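Local coordinates for delta-aminolevulinic acid dehydratase (Toxoplasma gondii ME49, PDB 3OBK) that catalyses the condensation of two molecules of 5-aminolevulinic acid into porphobilinogen, an early step of tetrapyrrole biosynthesis, and assembles as an octamer, at the interface of chains A and B. Residues are numbered along the deposited sequence; one frame, centred on the assembly and turned at random. Chains: chain A/B, Delta-aminolevulinic acid dehydratase.

Contact 1: the interface of chains A and B. Residues chain A 41-44, 341-342, 355; chain B 353-355.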
loop_
_atom_site.group_PDB
_atom_site.type_symbol
_atom_site.label_atom_id
_atom_site.label_comp_id
_atom_site.label_asym_id
_atom_site.label_seq_id
_atom_site.Cartn_x
_atom_site.Cartn_y
_atom_site.Cartn_z
ATOM N N VAL A 41 27.992 7.605 -6.996
ATOM C CA VAL A 41 28.453 8.642 -6.095
ATOM C C VAL A 41 29.200 9.638 -6.941
ATOM O O VAL A 41 29.988 9.248 -7.792
ATOM C CB VAL A 41 29.440 8.084 -5.032
ATOM C CG1 VAL A 41 30.082 9.182 -4.293
ATOM C CG2 VAL A 41 28.760 7.140 -4.076
ATOM N N LYS A 42 28.983 10.918 -6.692
ATOM C CA LYS A 42 29.744 11.969 -7.335
ATOM C C LYS A 42 30.241 12.956 -6.273
ATOM O O LYS A 42 29.657 13.030 -5.185
ATOM C CB LYS A 42 28.900 12.680 -8.383
ATOM C CG LYS A 42 27.569 13.167 -7.869
ATOM C CD LYS A 42 26.777 13.975 -8.883
ATOM C CE LYS A 42 25.490 14.486 -8.294
ATOM N NZ LYS A 42 25.604 15.383 -7.085
ATOM N N PRO A 43 31.319 13.693 -6.562
ATOM C CA PRO A 43 31.834 14.653 -5.613
ATOM C C PRO A 43 30.826 15.728 -5.182
ATOM O O PRO A 43 30.803 16.114 -4.024
ATOM C CB PRO A 43 32.989 15.317 -6.377
ATOM C CG PRO A 43 33.447 14.290 -7.379
ATOM C CD PRO A 43 32.191 13.538 -7.745
ATOM N N SER A 44 30.008 16.225 -6.110
ATOM C CA SER A 44 29.069 17.294 -5.787
ATOM C C SER A 44 27.848 16.826 -4.951
ATOM O O SER A 44 26.960 17.647 -4.639
ATOM C CB SER A 44 28.598 17.993 -7.054
ATOM O OG SER A 44 27.696 17.204 -7.778
ATOM N N MET A 341 38.632 10.234 -6.731
ATOM C CA MET A 341 37.835 10.171 -7.932
ATOM C C MET A 341 38.486 10.979 -9.044
ATOM O O MET A 341 38.578 10.494 -10.187
ATOM C CB MET A 341 36.411 10.653 -7.656
ATOM C CG MET A 341 35.585 9.670 -6.846
ATOM S SD MET A 341 33.939 10.265 -6.404
ATOM C CE MET A 341 33.214 10.261 -8.009
ATOM N N VAL A 342 38.967 12.187 -8.721
ATOM C CA VAL A 342 39.559 13.053 -9.756
ATOM C C VAL A 342 40.896 12.497 -10.235
ATOM O O VAL A 342 41.140 12.438 -11.405
ATOM C CB VAL A 342 39.649 14.524 -9.315
ATOM C CG1 VAL A 342 40.442 15.359 -10.329
ATOM C CG2 VAL A 342 38.209 15.100 -9.104
ATOM N N CYS A 355 29.754 11.466 -15.542
ATOM C CA CYS A 355 28.319 11.497 -15.467
ATOM C C CYS A 355 27.813 12.912 -15.631
ATOM O O CYS A 355 28.610 13.882 -15.593
ATOM C CB CYS A 355 27.866 10.975 -14.108
ATOM S SG CYS A 355 28.150 12.103 -12.728
ATOM N N GLU B 353 30.890 15.574 -14.406
ATOM C CA GLU B 353 31.821 15.316 -13.327
ATOM C C GLU B 353 32.032 13.797 -13.191
ATOM O O GLU B 353 31.295 13.019 -13.772
ATOM C CB GLU B 353 31.347 15.954 -12.002
ATOM C CG GLU B 353 30.107 15.342 -11.352
ATOM C CD GLU B 353 29.690 16.116 -10.103
ATOM O OE1 GLU B 353 28.690 16.853 -10.119
ATOM O OE2 GLU B 353 30.388 16.027 -9.084
ATOM N N PRO B 354 33.074 13.376 -12.465
ATOM C CA PRO B 354 33.302 11.935 -12.266
ATOM C C PRO B 354 32.281 11.313 -11.352
ATOM O O PRO B 354 31.760 11.973 -10.449
ATOM C CB PRO B 354 34.642 11.886 -11.555
ATOM C CG PRO B 354 35.208 13.299 -11.634
ATOM C CD PRO B 354 34.080 14.206 -11.780
ATOM N N CYS B 355 32.020 10.032 -11.584
ATOM C CA CYS B 355 31.191 9.200 -10.712
ATOM C C CYS B 355 31.806 7.813 -10.563
ATOM O O CYS B 355 32.686 7.432 -11.316
ATOM C CB CYS B 355 29.775 9.061 -11.278
ATOM S SG CYS B 355 29.573 8.026 -12.807
#
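The C-terminal strand 353-355 of chain B pairs antiparallel with the same strand of chain A, and its first side chain reaches the 3-10 turn 43-45 of chain A. The bridge joins A:Cys355 and B:Glu353 by two backbone bonds, A:Cys355 N to B:Glu353 O at 2.8 Å and its return from B:Glu353 N to A:Cys355 O. From this strand the B:Glu353 carboxylate is held at both oxygens by one serine. A:Ser44 N donates to B:Glu353 OE2 at 3.0 Å, and the hydroxyl A:Ser44 OG donates to B:Glu353 OE1 at 2.6 Å. Both are met on their syn sides, 20° and 24° out of the carboxylate plane, a two-pronged grip that should fix its rotation. The serine OG lies between its own backbone N and carbonyl carbon (chi1 74°), which brings hydroxyl and amide to the same carboxylate. A:Lys42 NZ braces A:Ser44 OG at 2.9 Å while the lysine methylenes pass alongside the carboxylate. A:Lys42 NZ is 4.6 Å from B:Glu353 OE1, too far for a salt bridge, though the opposite charges may still attract. On the other flank A:Met341 CE, the terminal methyl, packs 3.3 Å from the carbonyl B:Pro354 O, which A:Pro43 CD also touches; chain A hides 59 Å² of B:Pro354. Separately, A:Cys355 CB lies 3.6 Å from B:Cys355 SG. Strand pairing plus carboxylate capture thus fastens one subunit's C-terminal tail onto its neighbour, consistent with a role in holding the octamer together.

Contact 2: the interface of chains A and B. Residues chain A 34, 37, 39-40, 353; chain B 42, 45, 322, 355-356.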
loop_
_atom_site.group_PDB
_atom_site.type_symbol
_atom_site.label_atom_id
_atom_site.label_comp_id
_atom_site.label_asym_id
_atom_site.label_seq_id
_atom_site.Cartn_x
_atom_site.Cartn_y
_atom_site.Cartn_z
ATOM N N GLN A 34 27.884 -2.703 -14.557
ATOM C CA GLN A 34 27.696 -1.284 -14.850
ATOM C C GLN A 34 26.334 -0.952 -15.514
ATOM O O GLN A 34 25.735 0.117 -15.265
ATOM C CB GLN A 34 28.846 -0.797 -15.734
ATOM C CG GLN A 34 30.120 -0.574 -14.968
ATOM C CD GLN A 34 31.216 -0.040 -15.856
ATOM O OE1 GLN A 34 31.541 -0.645 -16.883
ATOM N NE2 GLN A 34 31.808 1.095 -15.461
ATOM N N GLN A 37 23.815 -1.149 -12.479
ATOM C CA GLN A 37 24.177 -0.496 -11.215
ATOM C C GLN A 37 23.162 0.570 -10.825
ATOM O O GLN A 37 22.905 1.479 -11.575
ATOM C CB GLN A 37 25.566 0.140 -11.384
ATOM C CG GLN A 37 26.152 0.860 -10.197
ATOM C CD GLN A 37 27.534 1.457 -10.470
ATOM O OE1 GLN A 37 28.282 0.972 -11.312
ATOM N NE2 GLN A 37 27.893 2.483 -9.711
ATOM N N ASN A 39 23.061 2.754 -8.147
ATOM C CA ASN A 39 23.459 3.989 -7.446
ATOM C C ASN A 39 24.881 4.391 -7.801
ATOM O O ASN A 39 25.734 3.540 -8.089
ATOM C CB ASN A 39 23.304 3.851 -5.945
ATOM C CG ASN A 39 21.846 3.714 -5.502
ATOM O OD1 ASN A 39 21.160 4.718 -5.284
ATOM N ND2 ASN A 39 21.372 2.464 -5.353
ATOM N N LEU A 40 25.104 5.703 -7.795
ATOM C CA LEU A 40 26.345 6.333 -8.247
ATOM C C LEU A 40 26.705 7.404 -7.228
ATOM O O LEU A 40 25.825 8.023 -6.642
ATOM C CB LEU A 40 26.128 6.989 -9.604
ATOM C CG LEU A 40 25.952 6.029 -10.777
ATOM C CD1 LEU A 40 25.393 6.734 -12.030
ATOM C CD2 LEU A 40 27.270 5.333 -11.107
ATOM N N GLU A 353 33.927 7.021 -14.065
ATOM C CA GLU A 353 33.577 7.490 -15.413
ATOM C C GLU A 353 32.764 8.777 -15.322
ATOM O O GLU A 353 32.376 9.186 -14.233
ATOM C CB GLU A 353 32.845 6.415 -16.222
ATOM C CG GLU A 353 31.420 6.244 -15.878
ATOM C CD GLU A 353 30.803 5.079 -16.616
ATOM O OE1 GLU A 353 30.844 3.930 -16.119
ATOM O OE2 GLU A 353 30.266 5.322 -17.713
ATOM N N LYS B 42 25.431 8.037 -17.207
ATOM C CA LYS B 42 26.818 7.752 -17.465
ATOM C C LYS B 42 26.892 6.904 -18.717
ATOM O O LYS B 42 25.938 6.212 -19.013
ATOM C CB LYS B 42 27.429 7.000 -16.298
ATOM C CG LYS B 42 26.754 5.678 -15.960
ATOM C CD LYS B 42 27.558 4.949 -14.922
ATOM C CE LYS B 42 26.834 3.718 -14.406
ATOM N NZ LYS B 42 26.462 2.797 -15.468
ATOM N N SER B 45 25.871 3.151 -18.978
ATOM C CA SER B 45 24.439 2.837 -19.007
ATOM C C SER B 45 23.814 2.901 -20.387
ATOM O O SER B 45 22.607 2.751 -20.514
ATOM C CB SER B 45 23.668 3.767 -18.068
ATOM O OG SER B 45 24.081 3.490 -16.748
ATOM N N ARG B 322 16.272 7.807 -17.817
ATOM C CA ARG B 322 16.945 7.381 -16.629
ATOM C C ARG B 322 16.148 7.761 -15.380
ATOM O O ARG B 322 16.050 6.977 -14.433
ATOM C CB ARG B 322 18.311 8.027 -16.649
ATOM C CG ARG B 322 19.222 7.484 -15.658
ATOM C CD ARG B 322 20.269 6.527 -16.184
ATOM N NE ARG B 322 21.108 6.342 -14.998
ATOM C CZ ARG B 322 21.328 5.210 -14.351
ATOM N NH1 ARG B 322 20.887 4.050 -14.831
ATOM N NH2 ARG B 322 22.060 5.255 -13.234
ATOM N N CYS B 355 32.020 10.032 -11.584
ATOM C CA CYS B 355 31.191 9.200 -10.712
ATOM C C CYS B 355 31.806 7.813 -10.563
ATOM O O CYS B 355 32.686 7.432 -11.316
ATOM C CB CYS B 355 29.775 9.061 -11.278
ATOM S SG CYS B 355 29.573 8.026 -12.807
ATOM N N TYR B 356 31.337 7.073 -9.573
ATOM C CA TYR B 356 31.625 5.651 -9.477
ATOM C C TYR B 356 30.422 4.965 -8.897
ATOM O O TYR B 356 29.504 5.613 -8.384
ATOM C CB TYR B 356 32.870 5.348 -8.670
ATOM C CG TYR B 356 32.733 5.567 -7.191
ATOM C CD1 TYR B 356 32.418 4.515 -6.337
ATOM C CD2 TYR B 356 32.929 6.809 -6.643
ATOM C CE1 TYR B 356 32.283 4.706 -4.996
ATOM C CE2 TYR B 356 32.798 7.009 -5.293
ATOM C CZ TYR B 356 32.475 5.956 -4.458
ATOM O OH TYR B 356 32.342 6.160 -3.091
ATOM O OXT TYR B 356 30.354 3.747 -8.984
HETATM O O HOH W 1 23.092 1.766 -15.210
#
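In chain A, the end of helix 30-36, the following loop 37-42 and strand 353-355 meet the loop at B:Lys42, the 3-10 turn 43-45, helix 310-323 and the C-terminal tail of chain B. B:Lys42 spans this surface. Its chain rises with CG between the backbone N and the carbonyl carbon (chi1 59°), runs extended, then bends at the last torsion, which turns the ammonium toward the end of helix 30-36. There B:Lys42 NZ donates to the backbone carbonyl A:Gln34 O at 2.8 Å, coming from above the carbonyl plane, 37° out of it. Within its own chain NZ also donates to B:Ser45 OG. A:Gln34 O thus takes B:Lys42 NZ directly and is linked to B:Ser45 OG through water. Carbonyls at a helix C-terminus would suit a positive charge.

The lysine methylenes give packing surface. A:Glu353 crosses them at about a right angle, its carboxylate carbon CD 3.7 Å from B:Lys42 CD. A:Leu40, of which chain B hides 62 Å², lays CD2 against B:Lys42 CE at 3.7 Å and B:Cys355 SG at 3.9 Å; its other branch, CD1, reaches B:Arg322 NH2 at 3.8 Å, at the guanidinium tip. An antiparallel backbone bridge lies alongside: B:Cys355 N donates to A:Glu353 O at 2.8 Å and A:Glu353 N to B:Cys355 O.

A second polar link reads the chain terminus. The amide A:Gln37 NE2 donates to the terminal carboxylate oxygen B:Tyr356 OXT at 2.9 Å, with the acceptor 14° out of the amide plane. A:Asn39 O takes a further bond from A:Gln37 NE2 at 2.9 Å within chain A, which should set the amide's orientation. CG anti to the backbone N and an extended chain carry that amide out to the tail. Together these contacts lock the C-terminal tail of chain B against the N-terminal segment of chain A, tying the two subunits together.

The C-alpha centres of contact 1 and contact 2 lie about 10 Å apart, and both include B:Cys355. Each holds one of two antiparallel bridges related by the two-fold axis: in contact 1 A:Cys355 pairs with B:Glu353, in contact 2 A:Glu353 with B:Cys355. Strand 353-355 of each chain therefore takes part in both, forming one small intermolecular ladder. Residue 42 also recurs, from chain A in contact 1 and from chain B in contact 2. Because the whole interface is symmetric, every contact has a twin with chains exchanged, so the tails clasp reciprocally, probably within one dimer of the octamer.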